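Local coordinates for protein alpha-glucosidase ([Eubacterium] rectale, PDB 6PNR) that probably hydrolyses alpha-linked sulfoquinovose glycosides as a family 31 glycoside hydrolase and binds an aza-sugar inhibitor in its pocket, at residues Leu454-Gln459 against Ala470-Gly475; Val461-Thr464 against Gly468-Ser471; Ser489-Tyr494 against Glu512-Thr517; Leu506-Ala511 against Glu538-Arg543; Tyr591-Gly596 against Ile601-Glu606. All coordinates share one frame; numbering follows the deposited sequence.

Interaction 1 of 5, residues Leu454-Gln459 against Ala470-Gly475; sequences LWAGDQ and ASVICG. With 9VH ([(3~{S},4~{R},5~{R})-4,5-bis(oxidanyl)piperidin-3-yl]methanesulfonic acid), chain C.
Q459 and V472 cross at about a right angle, the end of the glutamine lying against one valine methyl, with OE1 of Q459 3.4 Å from CG2 of V472. The glutamine chain bends at its second torsion (chi2 74°), which swings the amide back over its own loop. There NE2 of Q459 donates to O of A456 at 2.9 Å; the acceptor lies close to the amide plane of Q459, whereas the donor stands well above the plane of the A456 carbonyl. NE2 of Q459 also reaches a water at 3.0 Å, and this water donates to OG of S471 at 2.8 Å. The same hydroxyl is hydrogen-bonded to the carbonyl of G468 and touches CG of Q459 at 3.6 Å. CB of A456 approaches CG2 of V472 more distantly, at 4.3 Å, and W510 of helix 504-514 packs against both Q459 and V472. W455 and D458 of the same loop face the inhibitor: OD1 of D458 comes within 3.5 Å of its C4, and W455 lines the pocket. With a leucine in place of Q459, the A456 carbonyl and the water that leads to S471 would probably be left without their amide donor. The NH2 end of the buried amide is thus bonded to its own loop and to water, and the link from the pocket loop to helix 469-481 is van der Waals contact and a water bridge.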
# COMPACT_ATOMS: atom_id res chain seq x y z
N LEU A 454 -2.93 -30.71 8.53
CA LEU A 454 -2.44 -29.44 7.99
C LEU A 454 -0.93 -29.37 8.10
O LEU A 454 -0.31 -30.06 8.93
CB LEU A 454 -3.04 -28.26 8.76
CG LEU A 454 -4.37 -27.62 8.37
CD1 LEU A 454 -4.54 -26.34 9.20
CD2 LEU A 454 -4.40 -27.30 6.90
N TRP A 455 -0.32 -28.52 7.27
CA TRP A 455 0.99 -27.98 7.60
C TRP A 455 0.96 -26.49 7.31
O TRP A 455 0.12 -26.00 6.53
CB TRP A 455 2.16 -28.72 6.90
CG TRP A 455 2.79 -28.10 5.66
CD1 TRP A 455 3.93 -27.33 5.62
CD2 TRP A 455 2.36 -28.26 4.30
NE1 TRP A 455 4.21 -26.99 4.32
CE2 TRP A 455 3.26 -27.54 3.49
CE3 TRP A 455 1.29 -28.94 3.69
CZ2 TRP A 455 3.12 -27.47 2.10
CZ3 TRP A 455 1.16 -28.88 2.32
CH2 TRP A 455 2.07 -28.14 1.53
N ALA A 456 1.83 -25.75 7.99
CA ALA A 456 1.82 -24.29 7.96
C ALA A 456 2.28 -23.70 6.62
O ALA A 456 2.51 -22.48 6.57
CB ALA A 456 2.68 -23.73 9.11
N GLY A 457 2.43 -24.45 5.54
CA GLY A 457 2.80 -23.84 4.28
C GLY A 457 4.26 -23.44 4.28
O GLY A 457 5.06 -23.92 5.09
N ASP A 458 4.61 -22.54 3.35
CA ASP A 458 5.99 -22.09 3.18
C ASP A 458 6.32 -20.98 4.16
O ASP A 458 5.74 -19.89 4.09
CB ASP A 458 6.21 -21.55 1.76
CG ASP A 458 5.93 -22.56 0.66
OD1 ASP A 458 5.70 -23.76 0.95
OD2 ASP A 458 5.98 -22.13 -0.52
N GLN A 459 7.28 -21.21 5.06
CA GLN A 459 7.92 -20.13 5.79
C GLN A 459 9.23 -19.77 5.11
O GLN A 459 9.83 -20.59 4.41
CB GLN A 459 8.21 -20.54 7.24
CG GLN A 459 7.04 -20.38 8.17
CD GLN A 459 6.02 -21.46 7.93
OE1 GLN A 459 6.32 -22.64 8.07
NE2 GLN A 459 4.80 -21.07 7.53
N ALA A 470 8.46 -18.37 14.25
CA ALA A 470 7.40 -17.97 15.18
C ALA A 470 6.02 -18.01 14.54
O ALA A 470 5.03 -18.27 15.22
CB ALA A 470 7.71 -16.58 15.73
N SER A 471 5.93 -17.77 13.22
CA SER A 471 4.61 -17.68 12.59
C SER A 471 3.94 -19.04 12.52
O SER A 471 2.71 -19.10 12.41
CB SER A 471 4.73 -17.05 11.18
OG SER A 471 5.48 -17.87 10.29
N VAL A 472 4.72 -20.12 12.63
CA VAL A 472 4.17 -21.46 12.72
C VAL A 472 3.28 -21.61 13.96
O VAL A 472 2.23 -22.26 13.92
CB VAL A 472 5.32 -22.48 12.75
CG1 VAL A 472 4.79 -23.88 13.10
CG2 VAL A 472 6.10 -22.44 11.42
N ILE A 473 3.70 -21.02 15.08
CA ILE A 473 2.93 -21.18 16.32
C ILE A 473 1.60 -20.46 16.20
O ILE A 473 0.55 -20.99 16.60
CB ILE A 473 3.72 -20.65 17.53
CG1 ILE A 473 5.08 -21.32 17.63
CG2 ILE A 473 2.91 -20.87 18.81
CD1 ILE A 473 6.09 -20.45 18.29
N CYS A 474 1.63 -19.23 15.68
CA CYS A 474 0.40 -18.48 15.43
C CYS A 474 -0.54 -19.25 14.51
O CYS A 474 -1.75 -19.33 14.76
CB CYS A 474 0.77 -17.12 14.83
SG CYS A 474 -0.59 -15.92 14.79
N GLY A 475 0.00 -19.84 13.44
CA GLY A 475 -0.82 -20.63 12.54
C GLY A 475 -1.43 -21.83 13.22
O GLY A 475 -2.56 -22.21 12.92
O1 9VH C . 8.42 -26.42 -6.21
S1 9VH C . 7.12 -27.06 -6.34
O2 9VH C . 6.09 -26.07 -6.51
O3 9VH C . 7.15 -28.09 -7.35
C1 9VH C . 6.86 -27.86 -4.78
C2 9VH C . 6.72 -26.91 -3.59
C3 9VH C . 5.34 -26.26 -3.67
N1 9VH C . 4.87 -25.53 -2.48
C4 9VH C . 5.00 -26.33 -1.26
C5 9VH C . 6.44 -26.79 -1.09
O4 9VH C . 6.52 -27.55 0.12
C6 9VH C . 6.86 -27.66 -2.27
O5 9VH C . 8.20 -28.10 -2.10
O HOH W 1 4.75 -18.04 7.57

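Interaction 2 of 5, residues Val461-Thr464 against Gly468-Ser471; sequences VDFT and GLAS
The ring of F463 and the side chain of L469 lie side by side and point the same way, CD1 of L469 coming obliquely to CE1 of F463 at 4.2 Å; L506 and R509 of helix 504-514 also touch this ring. The second flat group, the carboxylate of D462, is gripped from one face: OD1 of D462 accepts from N of T464 at 3.0 Å and from OG1 of T464 at 2.7 Å, the hydroxyl on the syn side. OD2 of D462 is bound by N500. With chi1 at 59°, CG of D462 sits between its backbone N and carbonyl carbon, which curls the carboxylate toward the following residues. The D462 carbonyl faces the other segment and accepts, within its plane, from N of L469 at 3.2 Å. It also takes a CA-H...O contact from G468 at 3.2 Å between CA and O; the glycine lets the D462 carbonyl come this close. N of G468 makes a weak bond to O of T464, and a water joins that oxygen to N of A470. N and OG of S471 both bond to the G468 carbonyl. The bond from N of T464 to OD1 of D462 makes an Asx turn, which the T464 hydroxyl reinforces, in the loop that leads into helix 469-481 of the TIM-barrel domain.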
# COMPACT_ATOMS: atom_id res chain seq x y z
N VAL A 461 13.21 -19.20 5.48
CA VAL A 461 14.19 -19.92 6.29
C VAL A 461 14.86 -18.95 7.27
O VAL A 461 16.08 -18.78 7.26
CB VAL A 461 15.23 -20.62 5.38
CG1 VAL A 461 14.58 -21.79 4.66
CG2 VAL A 461 15.84 -19.63 4.34
N ASP A 462 14.08 -18.37 8.19
CA ASP A 462 14.66 -17.43 9.14
C ASP A 462 13.84 -17.39 10.42
O ASP A 462 12.87 -18.14 10.61
CB ASP A 462 14.79 -16.03 8.51
CG ASP A 462 13.47 -15.45 8.03
OD1 ASP A 462 12.45 -15.63 8.74
OD2 ASP A 462 13.46 -14.78 6.96
N PHE A 463 14.27 -16.52 11.34
CA PHE A 463 13.67 -16.31 12.65
C PHE A 463 12.78 -15.08 12.68
O PHE A 463 12.58 -14.49 13.75
CB PHE A 463 14.75 -16.13 13.73
CG PHE A 463 15.50 -17.39 14.13
CD1 PHE A 463 14.91 -18.36 14.92
CD2 PHE A 463 16.83 -17.55 13.78
CE1 PHE A 463 15.61 -19.49 15.30
CE2 PHE A 463 17.54 -18.68 14.17
CZ PHE A 463 16.94 -19.64 14.93
N THR A 464 12.29 -14.63 11.53
CA THR A 464 11.50 -13.41 11.54
C THR A 464 10.12 -13.69 12.13
O THR A 464 9.66 -14.84 12.19
CB THR A 464 11.35 -12.81 10.14
OG1 THR A 464 10.64 -13.72 9.29
CG2 THR A 464 12.72 -12.48 9.54
N GLY A 468 8.90 -16.41 9.70
CA GLY A 468 9.83 -17.44 10.13
C GLY A 468 9.22 -18.39 11.13
O GLY A 468 8.00 -18.60 11.15
N LEU A 469 10.07 -18.95 12.00
CA LEU A 469 9.67 -20.01 12.91
C LEU A 469 8.47 -19.61 13.75
O LEU A 469 7.53 -20.39 13.92
CB LEU A 469 10.88 -20.39 13.79
CG LEU A 469 10.87 -21.63 14.70
CD1 LEU A 469 12.31 -22.05 15.00
CD2 LEU A 469 10.12 -21.41 16.02
N ALA A 470 8.46 -18.37 14.25
CA ALA A 470 7.40 -17.97 15.18
C ALA A 470 6.02 -18.01 14.54
O ALA A 470 5.03 -18.27 15.22
CB ALA A 470 7.71 -16.58 15.73
N SER A 471 5.93 -17.77 13.22
CA SER A 471 4.61 -17.68 12.59
C SER A 471 3.94 -19.04 12.52
O SER A 471 2.71 -19.10 12.41
CB SER A 471 4.73 -17.05 11.18
OG SER A 471 5.48 -17.87 10.29
O HOH W 2 10.84 -16.65 14.38

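Interaction 3 of 5, residues Ser489-Tyr494 against Glu512-Thr517; sequences SDIGGY and EMAMFT. With 9VH ([(3~{S},4~{R},5~{R})-4,5-bis(oxidanyl)piperidin-3-yl]methanesulfonic acid), chain C.
I491 holds CG1 anti to its carbonyl carbon (chi1 -69°) and runs on extended to CD1, which lays both atoms against the methyl of A514; CG1 of I491 is 3.6 Å from CB of A514, and CD1 of I491 is equally near. M513 is extended through its first two torsions and bends only at the last (chi3 75°), carrying CE of M513 to 4.2 Å from OG of S489. That hydroxyl has its main polar partner in NE1 of W510. The contact closes part of a beta-alpha-beta unit of the TIM-barrel domain, in which strand 490-491 is followed by helix 504-514 and then by the parallel strand 521-522. From A514 to T517 the chain makes a type I turn, and OG1 of T517 bonds to O of A514 at 2.6 Å, in the carbonyl plane and on a lone pair. A water links the segments, donating to OG1 of T517 at 2.7 Å and accepting from N of S489 at 3.3 Å. At the other end a type II turn from D490 to G493, with N of G493 2.9 Å from O of D490, leads to the pocket. There C5 of the inhibitor lies over one face of the Y494 ring, offset toward its rim, CE1 of Y494 stands 3.3 Å from its O5, and H523 meets the same ring edge-to-face.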
# COMPACT_ATOMS: atom_id res chain seq x y z
N SER A 489 4.93 -28.24 10.62
CA SER A 489 5.63 -27.32 9.72
C SER A 489 6.85 -28.00 9.13
O SER A 489 7.31 -29.04 9.62
CB SER A 489 6.05 -26.03 10.46
OG SER A 489 6.85 -26.34 11.60
N ASP A 490 7.37 -27.40 8.04
CA ASP A 490 8.69 -27.76 7.51
C ASP A 490 9.77 -27.46 8.54
O ASP A 490 9.99 -26.29 8.88
CB ASP A 490 9.01 -26.94 6.24
CG ASP A 490 7.99 -27.10 5.13
OD1 ASP A 490 7.50 -28.22 4.91
OD2 ASP A 490 7.72 -26.08 4.43
N ILE A 491 10.48 -28.48 9.01
CA ILE A 491 11.53 -28.24 9.99
C ILE A 491 12.68 -27.51 9.30
O ILE A 491 13.37 -28.08 8.45
CB ILE A 491 12.02 -29.54 10.64
CG1 ILE A 491 10.91 -30.12 11.53
CG2 ILE A 491 13.30 -29.27 11.44
CD1 ILE A 491 11.19 -31.51 12.05
N GLY A 492 12.88 -26.24 9.65
CA GLY A 492 13.86 -25.41 8.98
C GLY A 492 13.30 -24.45 7.96
O GLY A 492 14.08 -23.68 7.38
N GLY A 493 11.99 -24.47 7.71
CA GLY A 493 11.40 -23.54 6.77
C GLY A 493 11.59 -24.01 5.34
O GLY A 493 12.15 -25.08 5.06
N TYR A 494 11.12 -23.18 4.41
CA TYR A 494 11.14 -23.54 3.00
C TYR A 494 11.83 -22.49 2.14
O TYR A 494 12.76 -22.82 1.41
CB TYR A 494 9.72 -23.78 2.47
CG TYR A 494 9.71 -24.06 0.97
CD1 TYR A 494 10.03 -25.33 0.48
CD2 TYR A 494 9.39 -23.06 0.05
CE1 TYR A 494 10.03 -25.59 -0.89
CE2 TYR A 494 9.37 -23.31 -1.32
CZ TYR A 494 9.71 -24.57 -1.78
OH TYR A 494 9.72 -24.82 -3.14
N GLU A 512 13.43 -28.63 17.54
CA GLU A 512 13.13 -28.78 18.96
C GLU A 512 11.73 -28.27 19.30
O GLU A 512 11.20 -28.63 20.37
CB GLU A 512 14.19 -28.08 19.82
CG GLU A 512 14.02 -26.58 20.00
CD GLU A 512 15.22 -25.92 20.69
OE1 GLU A 512 16.37 -26.33 20.43
OE2 GLU A 512 15.01 -24.99 21.49
N MET A 513 11.13 -27.47 18.43
CA MET A 513 9.70 -27.18 18.53
C MET A 513 8.87 -28.32 17.94
O MET A 513 7.88 -28.76 18.55
CB MET A 513 9.36 -25.87 17.81
CG MET A 513 7.87 -25.70 17.52
SD MET A 513 7.41 -24.10 16.83
CE MET A 513 8.00 -24.29 15.14
N ALA A 514 9.30 -28.81 16.77
CA ALA A 514 8.53 -29.81 16.04
C ALA A 514 8.36 -31.10 16.82
O ALA A 514 7.36 -31.82 16.62
CB ALA A 514 9.21 -30.10 14.69
N MET A 515 9.30 -31.44 17.72
CA MET A 515 9.12 -32.66 18.49
C MET A 515 7.96 -32.56 19.47
O MET A 515 7.52 -33.59 19.98
CB MET A 515 10.41 -33.05 19.23
CG MET A 515 10.88 -32.06 20.28
SD MET A 515 12.49 -32.57 20.94
CE MET A 515 12.74 -31.38 22.25
N PHE A 516 7.44 -31.36 19.73
CA PHE A 516 6.21 -31.18 20.50
C PHE A 516 5.04 -30.86 19.58
O PHE A 516 4.24 -29.98 19.88
CB PHE A 516 6.38 -30.10 21.56
CG PHE A 516 7.44 -30.39 22.57
CD1 PHE A 516 7.20 -31.27 23.63
CD2 PHE A 516 8.69 -29.78 22.48
CE1 PHE A 516 8.17 -31.53 24.57
CE2 PHE A 516 9.68 -30.05 23.42
CZ PHE A 516 9.42 -30.93 24.47
N THR A 517 4.94 -31.54 18.43
CA THR A 517 3.82 -31.44 17.50
C THR A 517 3.50 -32.87 17.06
O THR A 517 4.29 -33.78 17.33
CB THR A 517 4.15 -30.54 16.30
OG1 THR A 517 5.08 -31.20 15.43
CG2 THR A 517 4.72 -29.18 16.74
O1 9VH C . 8.42 -26.42 -6.21
S1 9VH C . 7.12 -27.06 -6.34
O2 9VH C . 6.09 -26.07 -6.51
O3 9VH C . 7.15 -28.09 -7.35
C1 9VH C . 6.86 -27.86 -4.78
C2 9VH C . 6.72 -26.91 -3.59
C3 9VH C . 5.34 -26.26 -3.67
N1 9VH C . 4.87 -25.53 -2.48
C4 9VH C . 5.00 -26.33 -1.26
C5 9VH C . 6.44 -26.79 -1.09
O4 9VH C . 6.52 -27.55 0.12
C6 9VH C . 6.86 -27.66 -2.27
O5 9VH C . 8.20 -28.10 -2.10
O HOH W 3 6.03 -29.67 13.38

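Interaction 4 of 5, residues Leu506-Ala511 against Glu538-Arg543; sequences LFLRWA and EDTMER
L508 is the wedge between two nearly parallel helices: its CD1 meets R543, while its CD2 reaches both T540 and R543. The buried, tightly packed part is a cluster of T540, L508 and F507, in which CG2 of T540 lies 3.8 Å from CD2 of L508 and 4.0 Å from CD1 of F507. A chi1 of -58° sets OG1 of T540 beside the backbone N, where it is bonded to D537, and leaves CG2 anti to that N, facing F507 and L508. With the axes 11.0 Å apart, the contact is made by side chains. On the partly exposed side R543 crosses L508 at about a right angle and offers it the aliphatic part of its chain, CD of R543 lying 3.6 Å from CD1 of L508. The salt bridge from NE of R543 to OD2 of D539 at 3.0 Å, one turn back in the same helix, anchors the arginine without joining the two helices; K504 is a second partner of D539. Helix 504-514 lies between its neighbours: F507 and A511 pack on I491 of strand 490-491 and on L544 of helix 538-568, whereas R509 and W510 touch L469 of helix 469-481.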
# COMPACT_ATOMS: atom_id res chain seq x y z
N LEU A 506 18.95 -22.36 12.97
CA LEU A 506 17.53 -22.31 12.63
C LEU A 506 16.93 -23.70 12.50
O LEU A 506 15.84 -23.97 13.01
CB LEU A 506 17.32 -21.54 11.33
CG LEU A 506 15.83 -21.60 10.97
CD1 LEU A 506 15.01 -20.72 11.93
CD2 LEU A 506 15.60 -21.25 9.55
N PHE A 507 17.62 -24.60 11.80
CA PHE A 507 17.10 -25.95 11.67
C PHE A 507 16.91 -26.59 13.03
O PHE A 507 15.87 -27.22 13.29
CB PHE A 507 18.02 -26.82 10.80
CG PHE A 507 17.57 -28.26 10.72
CD1 PHE A 507 17.92 -29.17 11.72
CD2 PHE A 507 16.76 -28.69 9.68
CE1 PHE A 507 17.48 -30.49 11.68
CE2 PHE A 507 16.32 -30.01 9.63
CZ PHE A 507 16.68 -30.91 10.64
N LEU A 508 17.89 -26.42 13.92
CA LEU A 508 17.82 -27.09 15.22
C LEU A 508 16.75 -26.48 16.12
O LEU A 508 16.03 -27.21 16.81
CB LEU A 508 19.19 -27.04 15.91
CG LEU A 508 20.23 -27.95 15.25
CD1 LEU A 508 21.61 -27.67 15.81
CD2 LEU A 508 19.84 -29.42 15.44
N ARG A 509 16.62 -25.14 16.13
CA ARG A 509 15.54 -24.51 16.88
C ARG A 509 14.18 -24.94 16.35
O ARG A 509 13.23 -25.11 17.12
CB ARG A 509 15.64 -22.98 16.83
CG ARG A 509 16.71 -22.38 17.74
CD ARG A 509 16.44 -22.70 19.22
NE ARG A 509 17.39 -21.96 20.06
CZ ARG A 509 17.64 -22.21 21.34
NH1 ARG A 509 17.01 -23.20 21.97
NH2 ARG A 509 18.52 -21.46 21.99
N TRP A 510 14.05 -25.10 15.02
CA TRP A 510 12.78 -25.56 14.47
C TRP A 510 12.49 -27.01 14.86
O TRP A 510 11.35 -27.36 15.17
CB TRP A 510 12.78 -25.41 12.94
CG TRP A 510 11.45 -24.99 12.31
CD1 TRP A 510 10.25 -25.64 12.39
CD2 TRP A 510 11.24 -23.85 11.45
NE1 TRP A 510 9.29 -24.95 11.66
CE2 TRP A 510 9.88 -23.86 11.07
CE3 TRP A 510 12.07 -22.81 11.00
CZ2 TRP A 510 9.33 -22.87 10.25
CZ3 TRP A 510 11.52 -21.83 10.18
CH2 TRP A 510 10.16 -21.87 9.82
N ALA A 511 13.51 -27.86 14.83
CA ALA A 511 13.29 -29.27 15.17
C ALA A 511 12.89 -29.45 16.63
O ALA A 511 12.08 -30.33 16.96
CB ALA A 511 14.54 -30.08 14.83
N GLU A 538 27.65 -33.40 11.05
CA GLU A 538 27.56 -34.55 11.95
C GLU A 538 26.97 -34.17 13.30
O GLU A 538 26.15 -34.91 13.86
CB GLU A 538 28.93 -35.21 12.14
CG GLU A 538 29.49 -35.87 10.89
CD GLU A 538 28.59 -36.97 10.34
OE1 GLU A 538 28.02 -37.73 11.16
OE2 GLU A 538 28.45 -37.08 9.10
N ASP A 539 27.37 -33.01 13.85
CA ASP A 539 26.83 -32.57 15.13
C ASP A 539 25.31 -32.40 15.06
O ASP A 539 24.60 -32.75 16.01
CB ASP A 539 27.50 -31.26 15.57
CG ASP A 539 26.96 -30.74 16.90
OD1 ASP A 539 27.18 -31.40 17.94
OD2 ASP A 539 26.32 -29.66 16.92
N THR A 540 24.81 -31.90 13.94
CA THR A 540 23.37 -31.75 13.76
C THR A 540 22.67 -33.10 13.73
O THR A 540 21.59 -33.26 14.32
CB THR A 540 23.07 -30.96 12.48
OG1 THR A 540 23.70 -29.68 12.55
CG2 THR A 540 21.57 -30.74 12.32
N MET A 541 23.26 -34.09 13.05
CA MET A 541 22.62 -35.40 13.00
C MET A 541 22.61 -36.06 14.38
O MET A 541 21.63 -36.73 14.75
CB MET A 541 23.32 -36.29 11.97
CG MET A 541 22.98 -35.87 10.56
SD MET A 541 23.60 -36.95 9.29
CE MET A 541 25.28 -36.37 9.18
N GLU A 542 23.66 -35.85 15.17
CA GLU A 542 23.66 -36.38 16.54
C GLU A 542 22.60 -35.69 17.39
O GLU A 542 21.89 -36.35 18.16
CB GLU A 542 25.05 -36.22 17.15
CG GLU A 542 26.13 -37.02 16.43
CD GLU A 542 27.54 -36.51 16.74
OE1 GLU A 542 27.71 -35.81 17.77
OE2 GLU A 542 28.47 -36.80 15.95
N ARG A 543 22.47 -34.37 17.25
CA ARG A 543 21.44 -33.63 17.97
C ARG A 543 20.04 -34.04 17.52
O ARG A 543 19.14 -34.20 18.35
CB ARG A 543 21.63 -32.12 17.75
CG ARG A 543 22.79 -31.51 18.53
CD ARG A 543 23.02 -30.08 18.05
NE ARG A 543 24.05 -29.39 18.82
CZ ARG A 543 23.81 -28.77 19.97
NH1 ARG A 543 22.58 -28.76 20.47
NH2 ARG A 543 24.79 -28.15 20.61

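Interaction 5 of 5, residues Tyr591-Gly596 against Ile601-Glu606; sequences YEYLFG and IAPVYE. With SO4 (sulfate ion), chain D.
Strands 593-595 and 599-601 form a beta hairpin in the antiparallel sheet of the family 31 C-terminal domain, with Y593 and I601 as a hydrogen-bonded pair. N of Y593 donates to O of I601 at 2.9 Å and N of I601 to O of Y593 at 2.8 Å, both nearly along the C=O axis. With CG set between its backbone N and carbonyl carbon (chi1 61°), Y593 lays its ring over the I601 side chain: CB of I601 makes a CH-pi contact over one face, 3.8 Å from the centroid of the Y593 ring. CG of P603 approaches CE1 of Y593 at 4.1 Å, and CG1 of I601 also packs on CB of F595 at 3.7 Å. The Y593 hydroxyl is hydrogen-bonded to O of F516. Replacing this tyrosine by an alanine is likely to uncover I601 and leave the F516 carbonyl without its hydroxyl partner. Beyond E592 and A602 a water donates to both O of Y591 and O of P603, and the rings of Y591 and Y605 meet obliquely, centroids 4.9 Å apart and planes at 51°. N of Y591 binds a sulfate, probably from the crystallisation liquor, through its O4 at 3.1 Å. Y591 and Y605 rest on A470, P603 on I473 and Y593 on L477, all of helix 469-481, while F595 leans on helix 538-568 and A602 on V614 of strand 611-616.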
# COMPACT_ATOMS: atom_id res chain seq x y z
N TYR A 591 2.71 -17.00 21.16
CA TYR A 591 3.92 -17.77 20.88
C TYR A 591 4.23 -18.78 21.99
O TYR A 591 5.34 -19.33 22.04
CB TYR A 591 5.11 -16.83 20.62
CG TYR A 591 4.87 -15.91 19.42
CD1 TYR A 591 4.62 -16.43 18.16
CD2 TYR A 591 4.87 -14.53 19.56
CE1 TYR A 591 4.39 -15.59 17.07
CE2 TYR A 591 4.66 -13.69 18.48
CZ TYR A 591 4.42 -14.22 17.24
OH TYR A 591 4.18 -13.38 16.18
N GLU A 592 3.28 -19.04 22.87
CA GLU A 592 3.27 -20.24 23.69
C GLU A 592 1.99 -21.02 23.39
O GLU A 592 0.97 -20.43 23.01
CB GLU A 592 3.31 -19.92 25.20
CG GLU A 592 4.27 -18.78 25.57
CD GLU A 592 4.36 -18.56 27.07
OE1 GLU A 592 3.42 -18.97 27.78
OE2 GLU A 592 5.37 -17.99 27.52
N TYR A 593 2.04 -22.33 23.56
CA TYR A 593 0.86 -23.17 23.42
C TYR A 593 0.87 -24.29 24.44
O TYR A 593 1.94 -24.71 24.91
CB TYR A 593 0.73 -23.76 22.00
CG TYR A 593 1.87 -24.67 21.54
CD1 TYR A 593 2.99 -24.15 20.90
CD2 TYR A 593 1.80 -26.05 21.73
CE1 TYR A 593 4.03 -24.99 20.46
CE2 TYR A 593 2.82 -26.88 21.30
CZ TYR A 593 3.93 -26.36 20.67
OH TYR A 593 4.95 -27.20 20.25
N LEU A 594 -0.33 -24.76 24.81
CA LEU A 594 -0.45 -25.98 25.59
C LEU A 594 -0.43 -27.16 24.63
O LEU A 594 -1.22 -27.21 23.68
CB LEU A 594 -1.74 -25.99 26.43
CG LEU A 594 -1.92 -24.77 27.35
CD1 LEU A 594 -3.28 -24.76 28.08
CD2 LEU A 594 -0.77 -24.70 28.34
N PHE A 595 0.51 -28.08 24.84
CA PHE A 595 0.63 -29.31 24.06
C PHE A 595 -0.23 -30.34 24.79
O PHE A 595 0.23 -31.04 25.69
CB PHE A 595 2.09 -29.74 23.95
CG PHE A 595 2.33 -30.99 23.16
CD1 PHE A 595 1.79 -31.15 21.89
CD2 PHE A 595 3.16 -31.99 23.65
CE1 PHE A 595 2.05 -32.30 21.14
CE2 PHE A 595 3.42 -33.14 22.91
CZ PHE A 595 2.86 -33.29 21.65
N GLY A 596 -1.51 -30.38 24.43
CA GLY A 596 -2.49 -31.05 25.28
C GLY A 596 -2.73 -30.27 26.56
O GLY A 596 -2.32 -29.13 26.71
N ILE A 601 4.42 -25.29 26.06
CA ILE A 601 5.57 -25.15 25.17
C ILE A 601 5.69 -23.68 24.80
O ILE A 601 4.71 -23.06 24.39
CB ILE A 601 5.43 -26.01 23.91
CG1 ILE A 601 4.91 -27.42 24.26
CG2 ILE A 601 6.78 -26.07 23.18
CD1 ILE A 601 5.81 -28.21 25.23
N ALA A 602 6.90 -23.14 24.95
CA ALA A 602 7.22 -21.75 24.61
C ALA A 602 8.48 -21.75 23.76
O ALA A 602 9.59 -21.58 24.28
CB ALA A 602 7.41 -20.90 25.87
N PRO A 603 8.36 -21.97 22.45
CA PRO A 603 9.55 -22.17 21.62
C PRO A 603 10.43 -20.92 21.53
O PRO A 603 9.94 -19.80 21.42
CB PRO A 603 8.97 -22.53 20.25
CG PRO A 603 7.63 -23.13 20.57
CD PRO A 603 7.12 -22.29 21.72
N VAL A 604 11.74 -21.14 21.59
CA VAL A 604 12.69 -20.09 21.23
C VAL A 604 12.55 -19.81 19.75
O VAL A 604 12.77 -20.69 18.91
CB VAL A 604 14.13 -20.49 21.59
CG1 VAL A 604 15.13 -19.44 21.06
CG2 VAL A 604 14.26 -20.69 23.11
N TYR A 605 12.16 -18.58 19.40
CA TYR A 605 11.98 -18.22 18.01
C TYR A 605 12.95 -17.13 17.57
O TYR A 605 12.73 -16.49 16.54
CB TYR A 605 10.53 -17.82 17.73
CG TYR A 605 10.00 -16.63 18.52
CD1 TYR A 605 10.37 -15.32 18.19
CD2 TYR A 605 9.09 -16.81 19.56
CE1 TYR A 605 9.87 -14.22 18.89
CE2 TYR A 605 8.57 -15.71 20.27
CZ TYR A 605 8.97 -14.43 19.93
OH TYR A 605 8.46 -13.36 20.62
N GLU A 606 14.03 -16.90 18.33
CA GLU A 606 15.05 -15.91 17.97
C GLU A 606 16.42 -16.57 18.00
O GLU A 606 16.63 -17.57 18.69
CB GLU A 606 15.04 -14.71 18.93
CG GLU A 606 13.75 -13.90 18.90
CD GLU A 606 13.65 -12.92 20.07
OE1 GLU A 606 14.34 -13.13 21.09
OE2 GLU A 606 12.89 -11.94 19.97
S SO4 D . 3.52 -13.65 23.19
O1 SO4 D . 2.29 -13.44 22.41
O2 SO4 D . 3.36 -13.03 24.51
O3 SO4 D . 4.66 -12.99 22.52
O4 SO4 D . 3.79 -15.09 23.35
O HOH W 4 7.93 -18.72 22.80

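How the interactions relate
Interactions 1 and 2 share A470 and S471 at the start of helix 469-481, their centres about 9 Å apart. Interactions 1 and 3 both reach the inhibitor, supplying W455 and D458 from one and Y494 from the other, and are joined where O of Q459 lies 2.9 Å from N of Y494. Interactions 2 and 3 meet where CD2 of L469 lies 3.7 Å from CE of M513. Interactions 3 and 4 both use helix 504-514. Interaction 5, in the C-terminal domain, docks on the barrel through Y593, which reaches F516 of interaction 3, and through Y605, whose CG is 3.6 Å from CB of A470. Interaction 4 is farther from the pocket, the F507 side chain lying about 14 Å from the inhibitor.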